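Side-chain contacts in type I site-specific restriction-modification system, R (Restriction) subunit (Vibrio vulnificus, PDB 3H1T), which probably serves as the DNA-cleaving and ATP-driven DNA-translocating motor subunit of a type I restriction enzyme, here represented by an N-terminal fragment: residues I443-D448 with K534-R539; A426-D431 with I555-S560; E129-T134 with F150-G155. All blocks are in the same frame, centred on the assembly; numbering follows the deposited sequence.

Interaction 1. Residues I443-D448 with K534-R539; sequences IVFCVD and KQIVGR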
loop_
_atom_site.group_PDB
_atom_site.type_symbol
_atom_site.label_atom_id
_atom_site.label_comp_id
_atom_site.label_asym_id
_atom_site.label_seq_id
_atom_site.Cartn_x
_atom_site.Cartn_y
_atom_site.Cartn_z
ATOM N N ILE A 443 8.420 2.578 18.856
ATOM C CA ILE A 443 7.315 1.752 19.345
ATOM C C ILE A 443 7.886 0.397 19.731
ATOM O O ILE A 443 8.574 -0.232 18.936
ATOM C CB ILE A 443 6.212 1.521 18.264
ATOM C CG1 ILE A 443 5.608 2.851 17.814
ATOM C CG2 ILE A 443 5.073 0.668 18.854
ATOM C CD1 ILE A 443 4.630 2.715 16.667
ATOM N N VAL A 444 7.609 -0.071 20.942
ATOM C CA VAL A 444 8.138 -1.363 21.374
ATOM C C VAL A 444 7.022 -2.366 21.600
ATOM O O VAL A 444 6.168 -2.179 22.459
ATOM C CB VAL A 444 8.969 -1.220 22.687
ATOM C CG1 VAL A 444 9.617 -2.566 23.069
ATOM C CG2 VAL A 444 10.033 -0.171 22.507
ATOM N N PHE A 445 7.039 -3.436 20.820
ATOM C CA PHE A 445 6.014 -4.459 20.919
ATOM C C PHE A 445 6.383 -5.550 21.913
ATOM O O PHE A 445 7.239 -6.396 21.644
ATOM C CB PHE A 445 5.761 -5.055 19.539
ATOM C CG PHE A 445 5.102 -4.101 18.593
ATOM C CD1 PHE A 445 3.720 -3.960 18.583
ATOM C CD2 PHE A 445 5.867 -3.284 17.768
ATOM C CE1 PHE A 445 3.104 -3.014 17.767
ATOM C CE2 PHE A 445 5.259 -2.333 16.944
ATOM C CZ PHE A 445 3.871 -2.200 16.947
ATOM N N CYS A 446 5.704 -5.542 23.055
ATOM C CA CYS A 446 5.970 -6.501 24.116
ATOM C C CYS A 446 5.021 -7.697 24.126
ATOM O O CYS A 446 4.049 -7.750 23.364
ATOM C CB CYS A 446 5.929 -5.776 25.460
ATOM S SG CYS A 446 6.988 -4.272 25.462
ATOM N N VAL A 447 5.311 -8.656 24.998
ATOM C CA VAL A 447 4.530 -9.884 25.136
ATOM C C VAL A 447 3.078 -9.693 25.582
ATOM O O VAL A 447 2.170 -10.238 24.967
ATOM C CB VAL A 447 5.245 -10.852 26.095
ATOM C CG1 VAL A 447 4.455 -12.137 26.228
ATOM C CG2 VAL A 447 6.654 -11.128 25.566
ATOM N N ASP A 448 2.859 -8.960 26.666
ATOM C CA ASP A 448 1.495 -8.675 27.129
ATOM C C ASP A 448 1.484 -7.292 27.755
ATOM O O ASP A 448 2.529 -6.642 27.845
ATOM C CB ASP A 448 1.012 -9.707 28.154
ATOM C CG ASP A 448 2.119 -10.190 29.067
ATOM O OD1 ASP A 448 2.874 -9.352 29.622
ATOM O OD2 ASP A 448 2.222 -11.427 29.232
ATOM N N LYS A 534 4.032 -8.389 9.468
ATOM C CA LYS A 534 3.958 -7.326 8.474
ATOM C C LYS A 534 3.240 -6.076 8.963
ATOM O O LYS A 534 3.512 -4.974 8.486
ATOM C CB LYS A 534 3.289 -7.835 7.200
ATOM C CG LYS A 534 4.130 -8.861 6.446
ATOM C CD LYS A 534 3.770 -8.927 4.971
ATOM C CE LYS A 534 4.403 -10.152 4.286
ATOM N NZ LYS A 534 5.903 -10.152 4.231
ATOM N N GLN A 535 2.310 -6.247 9.896
ATOM C CA GLN A 535 1.586 -5.121 10.461
ATOM C C GLN A 535 2.549 -4.360 11.364
ATOM O O GLN A 535 2.553 -3.127 11.393
ATOM C CB GLN A 535 0.388 -5.599 11.284
ATOM C CG GLN A 535 -0.815 -6.035 10.466
ATOM C CD GLN A 535 -1.921 -6.603 11.335
ATOM O OE1 GLN A 535 -2.947 -7.072 10.840
ATOM N NE2 GLN A 535 -1.721 -6.557 12.647
ATOM N N ILE A 536 3.370 -5.101 12.098
ATOM C CA ILE A 536 4.330 -4.494 12.997
ATOM C C ILE A 536 5.325 -3.699 12.171
ATOM O O ILE A 536 5.514 -2.497 12.401
ATOM C CB ILE A 536 5.038 -5.566 13.857
ATOM C CG1 ILE A 536 4.058 -6.097 14.915
ATOM C CG2 ILE A 536 6.258 -4.987 14.538
ATOM C CD1 ILE A 536 4.572 -7.277 15.705
ATOM N N VAL A 537 5.922 -4.356 11.180
ATOM C CA VAL A 537 6.893 -3.703 10.303
ATOM C C VAL A 537 6.295 -2.499 9.555
ATOM O O VAL A 537 6.990 -1.524 9.264
ATOM C CB VAL A 537 7.479 -4.734 9.292
ATOM C CG1 VAL A 537 8.388 -4.056 8.291
ATOM C CG2 VAL A 537 8.270 -5.784 10.048
ATOM N N GLY A 538 4.995 -2.562 9.273
ATOM C CA GLY A 538 4.327 -1.476 8.586
ATOM C C GLY A 538 4.092 -0.253 9.455
ATOM O O GLY A 538 3.499 0.730 9.005
ATOM N N ARG A 539 4.534 -0.301 10.705
ATOM C CA ARG A 539 4.358 0.846 11.578
ATOM C C ARG A 539 5.351 1.923 11.190
ATOM O O ARG A 539 5.143 3.113 11.458
ATOM C CB ARG A 539 4.597 0.484 13.047
ATOM C CG ARG A 539 3.499 -0.332 13.704
ATOM C CD ARG A 539 2.128 0.186 13.312
ATOM N NE ARG A 539 1.567 -0.614 12.227
ATOM C CZ ARG A 539 0.503 -0.272 11.508
ATOM N NH1 ARG A 539 -0.130 0.866 11.747
ATOM N NH2 ARG A 539 0.069 -1.074 10.545
#
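Arg539, whose CG lies against the edge of the Phe445 ring, turns its guanidinium back onto its own segment, where two of its nitrogens grip the carbonyl oxygen of Gln535. NE gives Gln535 O a nearly straight bond of 2.8 Å (169°), with the oxygen lying in the guanidinium plane; NH2 adds a weak one. The side chain gets there by bending at both chi2 and chi3, so its aliphatic part is left to face the strand. Arginine suits the place because it combines these methylenes with a polar end that can fold back onto the helix. CG meets Phe445 CZ at 3.8 Å, near the ring plane, while CB comes within 4.3 Å of Ile443 CD1.

A face of the same ring is taken by Ile536. Its CG1 stands over the centre, 4.1 Å from the centroid and almost on the ring normal, a CH-pi contact, and its CG2 reaches Phe445 CD2 at 3.7 Å. Branching at CB suits isoleucine here, because one branch covers the face while the other packs against the ring's CD2-CE2 side. Gln535 to Arg539 match the opening of helicase motif VI (Q-x-x-G-R), which in superfamily 2 relatives borders the ATP cleft between two RecA-like domains; here the end of helix 530-537 lies on strand 441-446 of the second such domain. Ile536 also touches Val521 and Leu523 of the neighbouring strand 518-524. Phenylalanine suits the strand side, its flat ring offering a face to Ile536 and an edge to Arg539.

Interaction 2. Residues A426-D431 with I555-S560; sequences AKHLTD and IDYTGS
His428 and Tyr557 meet with their ring planes nearly perpendicular, at 84°, yet obliquely, the centroids being 5.3 Å apart. The tyrosine hydroxyl approaches the imidazole edge close to its plane, while ND1 in turn lies near the plane of the phenol ring. The modelled separation of 2.4 Å between His428 ND1 and Tyr557 OH is very short for a hydrogen bond, so its exact length is doubtful, and either group could be the donor. His428 presents this edge because its CG is anti to the backbone N (chi1 178°), carrying the ring out from the helix. Leu429 lies alongside, with CB 3.6 Å from Tyr557 OH.

Helix 422-436 thus packs on a RecA-like sheet in the helicase C-terminal part of the chain, over the end of strand 552-556. Tyrosine suits the site by reaching from the strand end to the helix with a flat ring, which also stacks on Phe425, and delivering a polar tip to a buried histidine. Behind it, Asp556 OD1 accepts from Thr558 N at 3.1 Å, an Asx turn, and from Thr558 OG1 at 2.6 Å on its syn side.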
loop_
_atom_site.group_PDB
_atom_site.type_symbol
_atom_site.label_atom_id
_atom_site.label_comp_id
_atom_site.label_asym_id
_atom_site.label_seq_id
_atom_site.Cartn_x
_atom_site.Cartn_y
_atom_site.Cartn_z
ATOM N N ALA A 426 15.961 -3.086 27.440
ATOM C CA ALA A 426 15.812 -1.661 27.723
ATOM C C ALA A 426 17.159 -0.974 27.770
ATOM O O ALA A 426 17.301 0.148 27.297
ATOM C CB ALA A 426 15.081 -1.444 29.034
ATOM N N LYS A 427 18.162 -1.642 28.330
ATOM C CA LYS A 427 19.479 -1.027 28.403
ATOM C C LYS A 427 20.042 -0.913 26.991
ATOM O O LYS A 427 20.527 0.148 26.586
ATOM C CB LYS A 427 20.438 -1.845 29.285
ATOM C CG LYS A 427 21.575 -0.988 29.834
ATOM C CD LYS A 427 22.946 -1.641 29.692
ATOM C CE LYS A 427 24.078 -0.752 30.265
ATOM N NZ LYS A 427 24.390 0.462 29.434
ATOM N N HIS A 428 19.963 -2.000 26.232
ATOM C CA HIS A 428 20.470 -1.982 24.869
ATOM C C HIS A 428 19.766 -0.968 23.963
ATOM O O HIS A 428 20.419 -0.297 23.168
ATOM C CB HIS A 428 20.381 -3.374 24.260
ATOM C CG HIS A 428 20.840 -3.423 22.843
ATOM N ND1 HIS A 428 20.016 -3.095 21.789
ATOM C CD2 HIS A 428 22.056 -3.683 22.307
ATOM C CE1 HIS A 428 20.706 -3.149 20.664
ATOM N NE2 HIS A 428 21.946 -3.503 20.950
ATOM N N LEU A 429 18.448 -0.842 24.096
ATOM C CA LEU A 429 17.693 0.115 23.290
ATOM C C LEU A 429 18.099 1.551 23.643
ATOM O O LEU A 429 18.248 2.416 22.764
ATOM C CB LEU A 429 16.187 -0.076 23.521
ATOM C CG LEU A 429 15.228 0.834 22.751
ATOM C CD1 LEU A 429 15.652 0.872 21.294
ATOM C CD2 LEU A 429 13.796 0.332 22.887
ATOM N N THR A 430 18.293 1.797 24.939
ATOM C CA THR A 430 18.670 3.125 25.418
ATOM C C THR A 430 20.039 3.552 24.914
ATOM O O THR A 430 20.219 4.700 24.506
ATOM C CB THR A 430 18.656 3.191 26.970
ATOM O OG1 THR A 430 17.311 3.008 27.435
ATOM C CG2 THR A 430 19.187 4.545 27.466
ATOM N N ASP A 431 21.002 2.633 24.956
ATOM C CA ASP A 431 22.359 2.929 24.485
ATOM C C ASP A 431 22.298 3.188 22.996
ATOM O O ASP A 431 22.933 4.111 22.493
ATOM C CB ASP A 431 23.307 1.758 24.748
ATOM C CG ASP A 431 23.746 1.664 26.200
ATOM O OD1 ASP A 431 23.509 2.615 26.981
ATOM O OD2 ASP A 431 24.361 0.629 26.549
ATOM N N ILE A 555 14.642 -3.071 15.272
ATOM C CA ILE A 555 15.509 -3.696 16.262
ATOM C C ILE A 555 14.769 -4.956 16.732
ATOM O O ILE A 555 13.662 -4.876 17.273
ATOM C CB ILE A 555 15.773 -2.748 17.454
ATOM C CG1 ILE A 555 16.546 -1.502 17.013
ATOM C CG2 ILE A 555 16.609 -3.448 18.487
ATOM C CD1 ILE A 555 15.737 -0.488 16.228
ATOM N N ASP A 556 15.370 -6.121 16.486
ATOM C CA ASP A 556 14.776 -7.426 16.824
ATOM C C ASP A 556 15.438 -8.116 18.027
ATOM O O ASP A 556 16.556 -8.636 17.918
ATOM C CB ASP A 556 14.880 -8.343 15.594
ATOM C CG ASP A 556 14.018 -9.590 15.702
ATOM O OD1 ASP A 556 13.384 -9.808 16.753
ATOM O OD2 ASP A 556 13.979 -10.363 14.723
ATOM N N TYR A 557 14.736 -8.147 19.159
ATOM C CA TYR A 557 15.245 -8.763 20.388
ATOM C C TYR A 557 14.781 -10.198 20.557
ATOM O O TYR A 557 15.209 -10.885 21.486
ATOM C CB TYR A 557 14.803 -7.943 21.606
ATOM C CG TYR A 557 15.536 -6.626 21.737
ATOM C CD1 TYR A 557 16.889 -6.597 22.082
ATOM C CD2 TYR A 557 14.888 -5.411 21.492
ATOM C CE1 TYR A 557 17.577 -5.401 22.175
ATOM C CE2 TYR A 557 15.577 -4.198 21.577
ATOM C CZ TYR A 557 16.921 -4.205 21.919
ATOM O OH TYR A 557 17.605 -3.026 22.018
ATOM N N THR A 558 13.897 -10.650 19.673
ATOM C CA THR A 558 13.407 -12.016 19.746
ATOM C C THR A 558 14.511 -12.963 19.280
ATOM O O THR A 558 14.571 -14.121 19.697
ATOM C CB THR A 558 12.160 -12.221 18.841
ATOM O OG1 THR A 558 12.551 -12.191 17.462
ATOM C CG2 THR A 558 11.149 -11.115 19.079
ATOM N N GLY A 559 15.393 -12.462 18.422
ATOM C CA GLY A 559 16.470 -13.285 17.914
ATOM C C GLY A 559 15.934 -14.366 16.994
ATOM O O GLY A 559 16.327 -15.536 17.090
ATOM N N SER A 560 15.019 -13.982 16.104
ATOM C CA SER A 560 14.441 -14.937 15.171
ATOM C C SER A 560 13.293 -14.401 14.318
ATOM O O SER A 560 13.208 -14.740 13.130
ATOM C CB SER A 560 13.966 -16.181 15.923
ATOM O OG SER A 560 12.929 -15.877 16.845
#

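Interaction 3. Residues E129-T134 with F150-G155; sequences EFDYTT and FKRLCG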
loop_
_atom_site.group_PDB
_atom_site.type_symbol
_atom_site.label_atom_id
_atom_site.label_comp_id
_atom_site.label_asym_id
_atom_site.label_seq_id
_atom_site.Cartn_x
_atom_site.Cartn_y
_atom_site.Cartn_z
ATOM N N GLU A 129 4.738 -2.810 -32.326
ATOM C CA GLU A 129 3.701 -2.961 -31.316
ATOM C C GLU A 129 3.652 -4.341 -30.656
ATOM O O GLU A 129 3.808 -5.359 -31.322
ATOM C CB GLU A 129 2.326 -2.680 -31.933
ATOM C CG GLU A 129 1.141 -2.919 -30.996
ATOM C CD GLU A 129 -0.215 -2.949 -31.699
ATOM O OE1 GLU A 129 -0.515 -3.948 -32.385
ATOM O OE2 GLU A 129 -0.982 -1.976 -31.559
ATOM N N PHE A 130 3.471 -4.367 -29.341
ATOM C CA PHE A 130 3.287 -5.627 -28.661
ATOM C C PHE A 130 1.902 -5.468 -28.067
ATOM O O PHE A 130 1.649 -4.568 -27.267
ATOM C CB PHE A 130 4.267 -5.907 -27.529
ATOM C CG PHE A 130 4.010 -7.238 -26.874
ATOM C CD1 PHE A 130 4.515 -8.414 -27.431
ATOM C CD2 PHE A 130 3.162 -7.332 -25.768
ATOM C CE1 PHE A 130 4.169 -9.662 -26.900
ATOM C CE2 PHE A 130 2.809 -8.578 -25.235
ATOM C CZ PHE A 130 3.311 -9.738 -25.797
ATOM N N ASP A 131 0.995 -6.338 -28.469
ATOM C CA ASP A 131 -0.371 -6.260 -27.992
ATOM C C ASP A 131 -0.622 -7.390 -26.999
ATOM O O ASP A 131 -0.608 -8.565 -27.370
ATOM C CB ASP A 131 -1.299 -6.366 -29.202
ATOM C CG ASP A 131 -2.761 -6.232 -28.844
ATOM O OD1 ASP A 131 -3.166 -6.638 -27.741
ATOM O OD2 ASP A 131 -3.520 -5.733 -29.696
ATOM N N TYR A 132 -0.843 -7.037 -25.735
ATOM C CA TYR A 132 -1.090 -8.052 -24.728
ATOM C C TYR A 132 -2.390 -8.818 -24.944
ATOM O O TYR A 132 -2.513 -9.956 -24.485
ATOM C CB TYR A 132 -1.065 -7.437 -23.322
ATOM C CG TYR A 132 0.314 -6.985 -22.891
ATOM C CD1 TYR A 132 0.863 -5.807 -23.388
ATOM C CD2 TYR A 132 1.088 -7.761 -22.023
ATOM C CE1 TYR A 132 2.134 -5.401 -23.037
ATOM C CE2 TYR A 132 2.373 -7.368 -21.664
ATOM C CZ TYR A 132 2.893 -6.184 -22.181
ATOM O OH TYR A 132 4.169 -5.793 -21.880
ATOM N N THR A 133 -3.346 -8.220 -25.658
ATOM C CA THR A 133 -4.616 -8.897 -25.892
ATOM C C THR A 133 -4.488 -10.025 -26.924
ATOM O O THR A 133 -5.316 -10.926 -26.950
ATOM C CB THR A 133 -5.720 -7.913 -26.353
ATOM O OG1 THR A 133 -5.417 -7.428 -27.667
ATOM C CG2 THR A 133 -5.818 -6.729 -25.392
ATOM N N THR A 134 -3.459 -9.985 -27.766
ATOM C CA THR A 134 -3.264 -11.050 -28.747
ATOM C C THR A 134 -1.919 -11.751 -28.581
ATOM O O THR A 134 -1.735 -12.879 -29.033
ATOM C CB THR A 134 -3.322 -10.541 -30.202
ATOM O OG1 THR A 134 -2.247 -9.631 -30.432
ATOM C CG2 THR A 134 -4.627 -9.846 -30.476
ATOM N N PHE A 150 -9.227 1.148 -27.629
ATOM C CA PHE A 150 -10.286 0.989 -26.638
ATOM C C PHE A 150 -11.266 -0.096 -27.085
ATOM O O PHE A 150 -11.847 -0.795 -26.261
ATOM C CB PHE A 150 -11.017 2.317 -26.442
ATOM C CG PHE A 150 -12.028 2.303 -25.327
ATOM C CD1 PHE A 150 -11.628 2.076 -24.016
ATOM C CD2 PHE A 150 -13.377 2.548 -25.578
ATOM C CE1 PHE A 150 -12.548 2.097 -22.964
ATOM C CE2 PHE A 150 -14.311 2.573 -24.537
ATOM C CZ PHE A 150 -13.894 2.346 -23.223
ATOM N N LYS A 151 -11.454 -0.232 -28.394
ATOM C CA LYS A 151 -12.351 -1.266 -28.915
ATOM C C LYS A 151 -11.677 -2.622 -28.711
ATOM O O LYS A 151 -12.347 -3.630 -28.500
ATOM C CB LYS A 151 -12.625 -1.058 -30.408
ATOM C CG LYS A 151 -13.479 0.153 -30.763
ATOM C CD LYS A 151 -14.939 -0.227 -31.040
ATOM C CE LYS A 151 -15.484 0.443 -32.308
ATOM N NZ LYS A 151 -15.468 1.933 -32.231
ATOM N N ARG A 152 -10.347 -2.642 -28.807
ATOM C CA ARG A 152 -9.576 -3.871 -28.603
ATOM C C ARG A 152 -9.598 -4.216 -27.115
ATOM O O ARG A 152 -9.733 -5.372 -26.733
ATOM C CB ARG A 152 -8.105 -3.701 -29.007
ATOM C CG ARG A 152 -7.781 -3.630 -30.486
ATOM C CD ARG A 152 -6.270 -3.761 -30.656
ATOM N NE ARG A 152 -5.730 -3.056 -31.818
ATOM C CZ ARG A 152 -4.433 -2.966 -32.110
ATOM N NH1 ARG A 152 -3.526 -3.535 -31.332
ATOM N NH2 ARG A 152 -4.040 -2.308 -33.192
ATOM N N LEU A 153 -9.450 -3.193 -26.284
ATOM C CA LEU A 153 -9.428 -3.355 -24.843
ATOM C C LEU A 153 -10.751 -3.903 -24.317
ATOM O O LEU A 153 -10.758 -4.861 -23.544
ATOM C CB LEU A 153 -9.083 -2.006 -24.185
ATOM C CG LEU A 153 -8.552 -1.951 -22.748
ATOM C CD1 LEU A 153 -9.691 -1.785 -21.758
ATOM C CD2 LEU A 153 -7.762 -3.224 -22.475
ATOM N N CYS A 154 -11.867 -3.327 -24.756
ATOM C CA CYS A 154 -13.177 -3.782 -24.304
ATOM C C CYS A 154 -13.528 -5.161 -24.844
ATOM O O CYS A 154 -14.195 -5.943 -24.171
ATOM C CB CYS A 154 -14.246 -2.774 -24.711
ATOM S SG CYS A 154 -14.020 -1.172 -23.922
ATOM N N GLY A 155 -13.061 -5.461 -26.051
ATOM C CA GLY A 155 -13.346 -6.755 -26.652
ATOM C C GLY A 155 -12.715 -7.920 -25.903
ATOM O O GLY A 155 -13.362 -8.943 -25.639
#
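A single guanidinium nitrogen, NH1 of Arg152, serves two carboxylates at once, those of Glu129 and Asp131. The shorter bond runs to Asp131 OD2 at 2.7 Å; a second, also bent (139°), runs to Glu129 OE2 at 3.0 Å, and Glu129 OE1 adds a weak third, so all three bonds converge on one corner of the group. The two acids are turned quite differently. The Asp131 carboxylate is nearly parallel to the guanidinium, 11° between planes, and OD2 is met on its anti side; that of Glu129 stands almost perpendicular, at 88°, so that NH1 comes to OE2 from above the carboxylate plane.

Glu129 and Asp131 are two residues apart on the strand, so both point toward the helix. Arg152 reaches them with a chain extended from CG to NE, a length that suits arginine to bridging from the helix to the strand. The longer glutamate comes from the opposite direction, and its OE2 also has Tyr120 OH as a partner, which should help to fix its rotation. Asp131 divides its work between its oxygens: OD1 accepts from Thr133 N at 2.6 Å, forming an Asx turn where the strand ends. The Thr133 hydroxyl is also near OD1, although the modelled distance is implausibly short. The threonine methyl CG2 approaches Arg152 O at 4.4 Å, and Phe118 lies against Asp131, Thr133 and Arg152.

The salt-bridge network ties helix 146-157 to strand 127-131, next to the outermost strand 137-140 of the six-stranded mixed sheet, consistent with the N-terminal nuclease domain of type I restriction subunits, whose core resembles the PD-(D/E)XK endonuclease fold.

Overall arrangement
Along the chain interaction 3 comes first and is complete before the others begin; residues 426-431 then open interaction 2, both segments of interaction 1 follow, and 555-560 close interaction 2. Interactions 1 and 2 have centres about 13 Å apart and share the sheet containing strands 441-446 and 552-556. They also touch, Val444 CG2 packing on Leu429 CD2 at 3.8 Å, so helices 422-436 and 530-537 are joined through one RecA-like core. Interaction 3 belongs to the separate N-terminal sheet, on the opposite side of the chain's centre, its centre about 45 and 54 Å from those of interactions 1 and 2. It thus lies in a separate part, probably the nuclease, and touches neither motor contact.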